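Local coordinates for protein 3-deoxy-d-manno-octulosonic-acid transferase (PDB 4BFC) that probably transfers Kdo from CMP-Kdo onto lipid A precursors in lipopolysaccharide assembly, the portion here being its C-terminal CMP-Kdo-binding domain, at residues G144-E149 with F164-I169; D171-E176 with H210-R215. All coordinates share one frame; numbering follows the deposited sequence.

Contact 1: G144-E149 with F164-I169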
loop_
_atom_site.group_PDB
_atom_site.type_symbol
_atom_site.label_atom_id
_atom_site.label_comp_id
_atom_site.label_asym_id
_atom_site.label_seq_id
_atom_site.Cartn_x
_atom_site.Cartn_y
_atom_site.Cartn_z
ATOM N N GLY A 144 -0.450 -3.697 -11.754
ATOM C CA GLY A 144 0.678 -4.574 -12.029
ATOM C C GLY A 144 1.794 -4.436 -11.016
ATOM O O GLY A 144 1.742 -3.547 -10.165
ATOM N N HIS A 145 2.709 -5.381 -11.080
ATOM C CA HIS A 145 3.953 -5.424 -10.300
ATOM C C HIS A 145 5.148 -5.678 -11.145
ATOM O O HIS A 145 5.079 -5.953 -12.386
ATOM C CB HIS A 145 3.769 -6.453 -9.151
ATOM C CG HIS A 145 2.771 -6.021 -8.119
ATOM N ND1 HIS A 145 2.970 -4.917 -7.331
ATOM C CD2 HIS A 145 1.540 -6.522 -7.757
ATOM C CE1 HIS A 145 1.908 -4.710 -6.571
ATOM N NE2 HIS A 145 1.057 -5.726 -6.777
ATOM N N ASN A 146 6.332 -5.580 -10.526
ATOM C CA ASN A 146 7.583 -5.558 -11.286
ATOM C C ASN A 146 7.931 -6.884 -11.918
ATOM O O ASN A 146 8.400 -7.841 -11.246
ATOM C CB ASN A 146 8.705 -5.130 -10.301
ATOM C CG ASN A 146 9.985 -4.745 -11.025
ATOM O OD1 ASN A 146 10.031 -4.764 -12.234
ATOM N ND2 ASN A 146 11.047 -4.500 -10.270
ATOM N N ILE A 147 7.839 -6.928 -13.240
ATOM C CA ILE A 147 8.228 -8.155 -13.967
ATOM C C ILE A 147 9.731 -8.360 -14.160
ATOM O O ILE A 147 10.120 -9.360 -14.685
ATOM C CB ILE A 147 7.447 -8.183 -15.314
ATOM C CG1 ILE A 147 7.827 -6.950 -16.176
ATOM C CG2 ILE A 147 5.956 -8.257 -15.056
ATOM C CD1 ILE A 147 7.669 -7.288 -17.677
ATOM N N LEU A 148 10.587 -7.402 -13.783
ATOM C CA LEU A 148 12.031 -7.551 -14.043
ATOM C C LEU A 148 12.658 -8.679 -13.257
ATOM O O LEU A 148 13.595 -9.357 -13.724
ATOM C CB LEU A 148 12.721 -6.193 -13.708
ATOM C CG LEU A 148 12.398 -5.039 -14.673
ATOM C CD1 LEU A 148 13.067 -3.737 -14.193
ATOM C CD2 LEU A 148 12.848 -5.417 -16.060
ATOM N N GLU A 149 12.117 -8.925 -12.047
ATOM C CA GLU A 149 12.680 -9.946 -11.184
ATOM C C GLU A 149 12.600 -11.368 -11.812
ATOM O O GLU A 149 13.638 -12.003 -12.035
ATOM C CB GLU A 149 12.039 -9.849 -9.794
ATOM C CG GLU A 149 12.188 -8.462 -9.162
ATOM C CD GLU A 149 11.526 -8.303 -7.798
ATOM O OE1 GLU A 149 10.355 -8.706 -7.605
ATOM O OE2 GLU A 149 12.197 -7.761 -6.888
ATOM N N PHE A 164 -0.541 -0.984 -15.941
ATOM C CA PHE A 164 -0.227 0.453 -16.239
ATOM C C PHE A 164 0.758 1.100 -15.270
ATOM O O PHE A 164 1.492 2.061 -15.651
ATOM C CB PHE A 164 -1.514 1.252 -16.370
ATOM C CG PHE A 164 -2.461 1.062 -15.245
ATOM C CD1 PHE A 164 -2.307 1.792 -14.022
ATOM C CD2 PHE A 164 -3.514 0.160 -15.359
ATOM C CE1 PHE A 164 -3.219 1.616 -12.997
ATOM C CE2 PHE A 164 -4.423 -0.005 -14.319
ATOM C CZ PHE A 164 -4.261 0.726 -13.155
ATOM N N ASN A 165 0.923 0.500 -14.094
ATOM C CA ASN A 165 1.987 1.041 -13.189
ATOM C C ASN A 165 3.388 0.703 -13.629
ATOM O O ASN A 165 4.327 1.345 -13.171
ATOM C CB ASN A 165 1.737 0.788 -11.683
ATOM C CG ASN A 165 0.415 1.408 -11.230
ATOM O OD1 ASN A 165 0.011 2.520 -11.712
ATOM N ND2 ASN A 165 -0.272 0.744 -10.299
ATOM N N PHE A 166 3.492 -0.199 -14.602
ATOM C CA PHE A 166 4.743 -0.679 -15.177
ATOM C C PHE A 166 4.608 -0.633 -16.720
ATOM O O PHE A 166 5.215 -1.411 -17.462
ATOM C CB PHE A 166 5.021 -2.116 -14.674
ATOM C CG PHE A 166 5.428 -2.151 -13.240
ATOM C CD1 PHE A 166 6.772 -1.994 -12.886
ATOM C CD2 PHE A 166 4.444 -2.260 -12.246
ATOM C CE1 PHE A 166 7.109 -1.949 -11.522
ATOM C CE2 PHE A 166 4.794 -2.175 -10.880
ATOM C CZ PHE A 166 6.157 -2.085 -10.539
ATOM N N GLN A 167 3.819 0.334 -17.182
ATOM C CA GLN A 167 3.441 0.409 -18.597
ATOM C C GLN A 167 4.687 0.440 -19.496
ATOM O O GLN A 167 4.722 -0.272 -20.500
ATOM C CB GLN A 167 2.595 1.672 -18.846
ATOM C CG GLN A 167 2.007 1.748 -20.273
ATOM C CD GLN A 167 0.858 0.759 -20.492
ATOM O OE1 GLN A 167 -0.066 0.616 -19.652
ATOM N NE2 GLN A 167 0.890 0.055 -21.645
ATOM N N THR A 168 5.667 1.310 -19.175
ATOM C CA THR A 168 6.846 1.456 -20.023
ATOM C C THR A 168 7.618 0.171 -20.181
ATOM O O THR A 168 7.881 -0.289 -21.344
ATOM C CB THR A 168 7.778 2.562 -19.488
ATOM O OG1 THR A 168 7.016 3.745 -19.360
ATOM C CG2 THR A 168 8.934 2.887 -20.507
ATOM N N ILE A 169 7.971 -0.412 -19.029
ATOM C CA ILE A 169 8.799 -1.633 -19.015
ATOM C C ILE A 169 8.060 -2.798 -19.643
ATOM O O ILE A 169 8.684 -3.532 -20.444
ATOM C CB ILE A 169 9.277 -2.001 -17.590
ATOM C CG1 ILE A 169 10.466 -1.153 -17.122
ATOM C CG2 ILE A 169 9.695 -3.494 -17.457
ATOM C CD1 ILE A 169 10.669 -1.298 -15.609
HETATM O O HOH W 1 0.330 -1.723 -9.021
#
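Phe166 lies flat against the backbone of Gly144 to Asn146, in the C-terminal, nucleotide-sugar-binding half of a GT-B-type glycosyltransferase, a Rossmann-like domain with a parallel sheet. It occupies the N-cap position of helix 167-175 and reaches the glycine-rich loop that leads into helix 148-152. With CG anti to its own carbonyl carbon (chi1 -72°), the ring leaves CB toward that loop. CG comes first, 3.9 Å from His145 O. On one flank CD2 lies near the Gly144 carbonyl and CE2 touches His145 CA at 3.4 Å; on the other, CD1 and CE1 run along Asn146 CA. At the tip, CZ is 3.5 Å from Asn146 N. His145 C and Asn146 N thus sit over one ring face, toward its rim, whereas Gly144 O meets the edge. The Asn146 amide, its plane only 9° from parallel with that of the Phe166 ring, turns back to its own chain: its OD1 accepts from Leu148 N in a capping bond. Further along, Ile169 continues the apolar contact, its CD1 3.7 Å from Leu148 CD1 and its CG2 near Ile147 CG1. Glu82 of the second subunit takes hydrogen bonds from His145 ND1 and Asn146 N, and a sulfate ion lies beside the His145 side chain. Beside Gly144, away from Ile169, one water bridges the segments, donating to Gly144 O at 2.6 Å and accepting from Asn165 ND2.

Contact 2: D171-E176 with H210-R215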
loop_
_atom_site.group_PDB
_atom_site.type_symbol
_atom_site.label_atom_id
_atom_site.label_comp_id
_atom_site.label_asym_id
_atom_site.label_seq_id
_atom_site.Cartn_x
_atom_site.Cartn_y
_atom_site.Cartn_z
ATOM N N ASP A 171 5.640 -2.744 -21.918
ATOM C CA ASP A 171 5.691 -2.494 -23.400
ATOM C C ASP A 171 7.055 -2.742 -24.038
ATOM O O ASP A 171 7.112 -3.275 -25.148
ATOM C CB ASP A 171 5.180 -1.109 -23.758
ATOM C CG ASP A 171 3.701 -0.958 -23.549
ATOM O OD1 ASP A 171 2.988 -1.971 -23.432
ATOM O OD2 ASP A 171 3.251 0.193 -23.497
ATOM N N GLU A 172 8.149 -2.421 -23.373
ATOM C CA GLU A 172 9.474 -2.739 -23.939
ATOM C C GLU A 172 9.593 -4.265 -24.177
ATOM O O GLU A 172 10.170 -4.729 -25.174
ATOM C CB GLU A 172 10.579 -2.341 -22.982
ATOM C CG GLU A 172 10.928 -0.863 -22.948
ATOM C CD GLU A 172 11.800 -0.471 -21.761
ATOM O OE1 GLU A 172 12.270 -1.351 -20.994
ATOM O OE2 GLU A 172 12.005 0.737 -21.570
ATOM N N PHE A 173 9.031 -5.046 -23.251
ATOM C CA PHE A 173 9.061 -6.488 -23.363
ATOM C C PHE A 173 8.020 -7.060 -24.366
ATOM O O PHE A 173 8.319 -8.032 -25.066
ATOM C CB PHE A 173 8.997 -7.135 -21.971
ATOM C CG PHE A 173 10.314 -7.052 -21.206
ATOM C CD1 PHE A 173 11.277 -8.032 -21.292
ATOM C CD2 PHE A 173 10.553 -5.983 -20.347
ATOM C CE1 PHE A 173 12.474 -7.958 -20.597
ATOM C CE2 PHE A 173 11.756 -5.873 -19.650
ATOM C CZ PHE A 173 12.720 -6.876 -19.757
ATOM N N ILE A 174 6.854 -6.434 -24.502
ATOM C CA ILE A 174 5.876 -6.872 -25.490
ATOM C C ILE A 174 6.452 -6.610 -26.887
ATOM O O ILE A 174 6.304 -7.460 -27.786
ATOM C CB ILE A 174 4.522 -6.125 -25.342
ATOM C CG1 ILE A 174 3.808 -6.466 -24.010
ATOM C CG2 ILE A 174 3.568 -6.403 -26.514
ATOM C CD1 ILE A 174 2.597 -5.558 -23.815
ATOM N N ASP A 175 7.139 -5.473 -27.060
ATOM C CA ASP A 175 7.698 -5.104 -28.382
ATOM C C ASP A 175 8.751 -6.081 -28.861
ATOM O O ASP A 175 8.940 -6.207 -30.065
ATOM C CB ASP A 175 8.346 -3.724 -28.383
ATOM C CG ASP A 175 7.359 -2.610 -28.166
ATOM O OD1 ASP A 175 6.141 -2.802 -28.370
ATOM O OD2 ASP A 175 7.828 -1.518 -27.784
ATOM N N GLU A 176 9.464 -6.734 -27.946
ATOM C CA GLU A 176 10.461 -7.749 -28.329
ATOM C C GLU A 176 9.997 -9.223 -28.170
ATOM O O GLU A 176 10.865 -10.123 -28.142
ATOM C CB GLU A 176 11.737 -7.543 -27.539
ATOM C CG GLU A 176 12.351 -6.162 -27.716
ATOM C CD GLU A 176 12.773 -5.898 -29.131
ATOM O OE1 GLU A 176 13.499 -6.747 -29.696
ATOM O OE2 GLU A 176 12.378 -4.837 -29.671
ATOM N N HIS A 210 16.211 -11.654 -22.230
ATOM C CA HIS A 210 17.631 -11.310 -22.076
ATOM C C HIS A 210 18.190 -10.261 -23.004
ATOM O O HIS A 210 19.075 -9.502 -22.597
ATOM C CB HIS A 210 18.521 -12.553 -21.971
ATOM C CG HIS A 210 18.794 -12.935 -20.544
ATOM N ND1 HIS A 210 19.993 -12.737 -19.953
ATOM C CD2 HIS A 210 17.933 -13.422 -19.546
ATOM C CE1 HIS A 210 19.920 -13.123 -18.654
ATOM N NE2 HIS A 210 18.657 -13.539 -18.408
ATOM N N LYS A 211 17.662 -10.164 -24.222
ATOM C CA LYS A 211 17.993 -9.054 -25.126
ATOM C C LYS A 211 17.545 -7.700 -24.564
ATOM O O LYS A 211 18.339 -6.757 -24.465
ATOM C CB LYS A 211 17.355 -9.241 -26.507
ATOM C CG LYS A 211 18.234 -9.915 -27.560
ATOM C CD LYS A 211 17.445 -10.108 -28.852
ATOM C CE LYS A 211 17.996 -11.257 -29.690
ATOM N NZ LYS A 211 17.065 -11.619 -30.797
ATOM N N VAL A 212 16.266 -7.601 -24.203
ATOM C CA VAL A 212 15.726 -6.367 -23.668
ATOM C C VAL A 212 16.532 -6.019 -22.419
ATOM O O VAL A 212 16.874 -4.859 -22.216
ATOM C CB VAL A 212 14.235 -6.490 -23.306
ATOM C CG1 VAL A 212 13.698 -5.206 -22.666
ATOM C CG2 VAL A 212 13.409 -6.860 -24.530
ATOM N N LEU A 213 16.841 -7.023 -21.591
ATOM C CA LEU A 213 17.476 -6.765 -20.297
ATOM C C LEU A 213 18.868 -6.214 -20.427
ATOM O O LEU A 213 19.297 -5.407 -19.591
ATOM C CB LEU A 213 17.465 -8.008 -19.380
ATOM C CG LEU A 213 16.133 -8.345 -18.706
ATOM C CD1 LEU A 213 16.223 -9.780 -18.174
ATOM C CD2 LEU A 213 15.766 -7.367 -17.602
ATOM N N GLN A 214 19.568 -6.619 -21.482
ATOM C CA GLN A 214 20.958 -6.206 -21.655
ATOM C C GLN A 214 21.108 -4.745 -22.070
ATOM O O GLN A 214 21.870 -3.993 -21.439
ATOM C CB GLN A 214 21.700 -7.149 -22.590
ATOM C CG GLN A 214 22.277 -8.328 -21.832
ATOM C CD GLN A 214 23.354 -9.061 -22.605
ATOM O OE1 GLN A 214 23.445 -8.956 -23.833
ATOM N NE2 GLN A 214 24.180 -9.813 -21.887
ATOM N N ARG A 215 20.375 -4.340 -23.104
ATOM C CA ARG A 215 20.444 -2.963 -23.605
ATOM C C ARG A 215 20.073 -1.932 -22.528
ATOM O O ARG A 215 19.203 -2.177 -21.678
ATOM C CB ARG A 215 19.554 -2.787 -24.834
ATOM C CG ARG A 215 18.077 -2.948 -24.524
ATOM C CD ARG A 215 17.165 -2.651 -25.705
ATOM N NE ARG A 215 17.285 -3.645 -26.768
ATOM C CZ ARG A 215 16.259 -4.082 -27.496
ATOM N NH1 ARG A 215 15.033 -3.633 -27.258
ATOM N NH2 ARG A 215 16.453 -4.980 -28.450
#
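Val212 projects from helix 199-214 into the angle between Phe173 and Glu176, and its two methyl groups divide the work. The first interaction is CH-pi: CG1 stands over the Phe173 ring, 3.6 Å from the centroid and only 14° off the ring normal, so the methyl is centred on the face. CG1 is anti to the Val212 backbone N, while CG2, beside that N, goes to Glu176.

Apolar packing makes up the second group. Val212 CG2 touches Glu176 CG at 3.4 Å and also lies against Glu176 CB, so the stem of an acidic side chain serves as an apolar surface. Leu213 approaches Phe173 at the ring edge instead, with CD2 3.8 Å from CZ and CG in the ring plane. Phe173 therefore has a valine on a face and a leucine at its rim.

The charged pair is looser. Glu176 OE1 and Arg215 NH2 form a long salt bridge at 3.7 Å, with carboxylate and guanidinium planes 75° apart. Bends at chi2 of Glu176 and chi3 of Arg215 accompany this approach from opposite directions. No hydrogen bond crosses between the segments, although Gln208, earlier on helix 199-214, donates to Glu176 O.

The axes of segments 171-175 and 210-214 approach to 9.9 Å, with N-to-C directions 134° apart; the contact joins the C-terminal ends of helices 167-175 and 199-214. Helix 148-152 completes the cluster, with Leu148 and Met151 packing on both Phe173 and Leu213. Phe173 also meets Val179, just before strand 180-181, an outermost strand of the sheet.

Contact 1 closes before contact 2 opens along the chain, and the two centres lie 12 Å apart on the same side of the domain centre. Helix 167-175 serves both, its beginning in contact 1 and its end in contact 2. Direct packing joins them: Leu148 CD2 is 3.8 Å from both Phe173 CE2 and Leu213 CD2. Three helices, 148-152, 167-175 and 199-214, are thereby linked toward the edge of the parallel sheet formed by strands 157-159 and 180-181, the last two in the strand order. Contact 1 also adjoins the second subunit extensively, whereas contact 2 joins helix 199-214, the last modelled helix, to helix 167-175.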